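Local structure of NADH dehydrogenase, putative (5JWC) at residues Ile133-Ala138 and Tyr338-Cys343. The protein probably oxidises NADH through its bound flavin-adenine dinucleotide and passes the electrons to ubiquinone, as a type II NADH dehydrogenase of the malaria parasite. Residues are numbered along the deposited sequence; the frame is centred on the assembly and turned at random.
Sequences IIAVGA and YAIGDC. With FAD (flavin-adenine dinucleotide), chain C.
The ring of Y338 meets CD1 of I133 obliquely, the methyl lying 4.1 Å from Y338 CB, and F438 packs against the same ring edge-to-face. A second flat group, the carboxylate of D342, turns to the ribityl chain of FAD: its OD1 accepts a hydrogen bond from FAD O3' (3.1 Å), while the backbone N of D342 donates a nearly straight one to the phosphate oxygen O2P (2.8 Å). An acidic side chain thus grips a hydroxyl, and the main-chain amide serves the negatively charged phosphate. G341 and G137, which have no side chains, let the diphosphate oxygens come up against their CA atoms. V136 lays CG1 over the face of the adenine, 3.8 Å from FAD C5A, while CG2 touches CB of C343, a branched residue bridging cofactor and protein.

Behind this site the backbones pair as parallel strands. I134 N bonds to Y338 O at 2.7 Å, and I134 O receives I340 N at 3.0 Å. A339 lies beside I134, CB against CB, its single methyl suiting the short distance between the paired strands, and C343, with SG between its backbone N and carbonyl carbon (chi1 71°), brings the sulfur to 4.0 Å from I134 CG2. I340 CG1 lies 3.7 Å from A135 CB.

This is the Rossmann-type FAD-binding fold: strand 131-134 lies between 30-34, which leads into the glycine-rich turn, and the edge strand 337-339. Helix 424-440 packs on the face bearing I133 and Y338, whereas helix 303-309 packs against I134 and V136.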
loop_
_atom_site.group_PDB
_atom_site.type_symbol
_atom_site.label_atom_id
_atom_site.label_comp_id
_atom_site.label_asym_id
_atom_site.label_seq_id
_atom_site.Cartn_x
_atom_site.Cartn_y
_atom_site.Cartn_z
ATOM N N ILE A 133 13.272 26.083 -13.367
ATOM C CA ILE A 133 13.174 24.937 -14.275
ATOM C C ILE A 133 11.762 24.359 -14.241
ATOM O O ILE A 133 11.368 23.681 -13.287
ATOM C CB ILE A 133 14.169 23.830 -13.902
ATOM C CG1 ILE A 133 15.523 24.424 -13.461
ATOM C CG2 ILE A 133 14.316 22.834 -15.060
ATOM C CD1 ILE A 133 16.261 25.191 -14.545
ATOM N N ILE A 134 10.971 24.639 -15.263
ATOM C CA ILE A 134 9.594 24.156 -15.257
ATOM C C ILE A 134 9.508 22.731 -15.836
ATOM O O ILE A 134 9.799 22.491 -17.010
ATOM C CB ILE A 134 8.664 25.091 -16.029
ATOM C CG1 ILE A 134 8.812 26.537 -15.521
ATOM C CG2 ILE A 134 7.198 24.591 -15.968
ATOM C CD1 ILE A 134 7.879 27.531 -16.221
ATOM N N ALA A 135 9.125 21.792 -14.982
ATOM C CA ALA A 135 9.023 20.391 -15.373
ATOM C C ALA A 135 7.760 19.772 -14.779
ATOM O O ALA A 135 7.826 18.724 -14.128
ATOM C CB ALA A 135 10.254 19.623 -14.918
ATOM N N VAL A 136 6.621 20.416 -15.003
ATOM C CA VAL A 136 5.362 20.024 -14.345
ATOM C C VAL A 136 4.573 18.976 -15.107
ATOM O O VAL A 136 3.481 18.583 -14.693
ATOM C CB VAL A 136 4.456 21.240 -14.110
ATOM C CG1 VAL A 136 5.167 22.229 -13.194
ATOM C CG2 VAL A 136 4.062 21.903 -15.473
ATOM N N GLY A 137 5.127 18.515 -16.222
ATOM C CA GLY A 137 4.483 17.462 -16.978
ATOM C C GLY A 137 3.145 17.870 -17.573
ATOM O O GLY A 137 2.956 19.010 -17.985
ATOM N N ALA A 138 2.238 16.903 -17.653
ATOM C CA ALA A 138 0.921 17.100 -18.223
ATOM C C ALA A 138 -0.130 16.370 -17.371
ATOM O O ALA A 138 0.214 15.716 -16.380
ATOM C CB ALA A 138 0.900 16.612 -19.664
ATOM N N TYR A 338 13.532 28.043 -17.746
ATOM C CA TYR A 338 13.703 26.901 -18.643
ATOM C C TYR A 338 12.513 25.956 -18.467
ATOM O O TYR A 338 11.832 25.988 -17.440
ATOM C CB TYR A 338 14.998 26.133 -18.350
ATOM C CG TYR A 338 16.283 26.875 -18.645
ATOM C CD1 TYR A 338 17.037 26.568 -19.765
ATOM C CD2 TYR A 338 16.758 27.866 -17.778
ATOM C CE1 TYR A 338 18.215 27.220 -20.037
ATOM C CE2 TYR A 338 17.952 28.540 -18.046
ATOM C CZ TYR A 338 18.666 28.210 -19.181
ATOM O OH TYR A 338 19.837 28.838 -19.487
ATOM N N ALA A 339 12.241 25.131 -19.470
ATOM C CA ALA A 339 11.210 24.104 -19.327
ATOM C C ALA A 339 11.678 22.836 -20.005
ATOM O O ALA A 339 12.353 22.898 -21.043
ATOM C CB ALA A 339 9.896 24.563 -19.896
ATOM N N ILE A 340 11.350 21.691 -19.413
ATOM C CA ILE A 340 11.787 20.399 -19.947
ATOM C C ILE A 340 10.659 19.386 -19.821
ATOM O O ILE A 340 9.734 19.579 -19.023
ATOM C CB ILE A 340 13.029 19.860 -19.205
ATOM C CG1 ILE A 340 12.712 19.618 -17.727
ATOM C CG2 ILE A 340 14.207 20.816 -19.328
ATOM C CD1 ILE A 340 13.959 19.137 -16.918
ATOM N N GLY A 341 10.717 18.304 -20.591
ATOM C CA GLY A 341 9.702 17.264 -20.451
ATOM C C GLY A 341 8.413 17.532 -21.207
ATOM O O GLY A 341 8.402 18.267 -22.197
ATOM N N ASP A 342 7.320 16.939 -20.728
ATOM C CA ASP A 342 6.028 16.949 -21.441
ATOM C C ASP A 342 5.314 18.301 -21.478
ATOM O O ASP A 342 4.349 18.473 -22.227
ATOM C CB ASP A 342 5.063 15.966 -20.793
ATOM C CG ASP A 342 5.396 14.514 -21.083
ATOM O OD1 ASP A 342 6.410 14.224 -21.754
ATOM O OD2 ASP A 342 4.630 13.652 -20.596
ATOM N N CYS A 343 5.733 19.248 -20.643
ATOM C CA CYS A 343 5.012 20.528 -20.600
ATOM C C CYS A 343 5.465 21.495 -21.700
ATOM O O CYS A 343 4.921 22.593 -21.811
ATOM C CB CYS A 343 5.177 21.219 -19.233
ATOM S SG CYS A 343 6.841 21.895 -18.915
HETATM P PA FAD C . 6.158 13.855 -15.003
HETATM O O1A FAD C . 4.721 13.426 -15.072
HETATM O O2A FAD C . 7.126 12.727 -14.958
HETATM O O5B FAD C . 6.389 14.834 -13.746
HETATM C C5B FAD C . 5.626 16.005 -13.563
HETATM C C4B FAD C . 5.824 16.422 -12.115
HETATM O O4B FAD C . 5.305 17.724 -11.930
HETATM C C3B FAD C . 5.071 15.494 -11.156
HETATM O O3B FAD C . 5.880 15.271 -10.022
HETATM C C2B FAD C . 3.885 16.328 -10.723
HETATM O O2B FAD C . 3.477 15.980 -9.420
HETATM C C1B FAD C . 4.515 17.715 -10.763
HETATM N N9A FAD C . 3.569 18.830 -10.865
HETATM C C8A FAD C . 2.377 18.873 -11.550
HETATM N N7A FAD C . 1.851 20.111 -11.379
HETATM C C5A FAD C . 2.684 20.845 -10.609
HETATM C C6A FAD C . 2.615 22.150 -10.146
HETATM N N6A FAD C . 1.614 22.945 -10.523
HETATM N N1A FAD C . 3.643 22.638 -9.372
HETATM C C2A FAD C . 4.723 21.832 -9.060
HETATM N N3A FAD C . 4.782 20.531 -9.522
HETATM C C4A FAD C . 3.770 20.049 -10.279
HETATM N N1 FAD C . 7.985 7.195 -21.492
HETATM C C2 FAD C . 8.993 6.464 -22.061
HETATM O O2 FAD C . 9.937 7.046 -22.583
HETATM N N3 FAD C . 8.967 5.079 -22.038
HETATM C C4 FAD C . 7.939 4.398 -21.442
HETATM O O4 FAD C . 7.951 3.159 -21.428
HETATM C C4X FAD C . 6.916 5.128 -20.849
HETATM N N5 FAD C . 5.860 4.490 -20.237
HETATM C C5X FAD C . 4.850 5.244 -19.651
HETATM C C6 FAD C . 3.800 4.607 -19.015
HETATM C C7 FAD C . 2.774 5.334 -18.422
HETATM C C7M FAD C . 1.642 4.592 -17.751
HETATM C C8 FAD C . 2.807 6.722 -18.451
HETATM C C8M FAD C . 1.710 7.528 -17.820
HETATM C C9 FAD C . 3.868 7.369 -19.088
HETATM C C9A FAD C . 4.892 6.634 -19.681
HETATM N N10 FAD C . 5.951 7.267 -20.308
HETATM C C10 FAD C . 6.952 6.525 -20.877
HETATM C "C1'" FAD C . 6.010 8.763 -20.415
HETATM C "C2'" FAD C . 6.692 9.476 -19.277
HETATM O "O2'" FAD C . 6.065 9.118 -18.077
HETATM C "C3'" FAD C . 6.478 10.965 -19.485
HETATM O "O3'" FAD C . 6.906 11.360 -20.768
HETATM C "C4'" FAD C . 7.276 11.671 -18.403
HETATM O "O4'" FAD C . 6.569 11.472 -17.205
HETATM C "C5'" FAD C . 7.456 13.156 -18.671
HETATM O "O5'" FAD C . 8.273 13.671 -17.640
HETATM P P FAD C . 7.898 15.080 -16.955
HETATM O O1P FAD C . 8.978 15.448 -15.963
HETATM O O2P FAD C . 7.697 16.064 -18.073
HETATM O O3P FAD C . 6.457 14.829 -16.255
#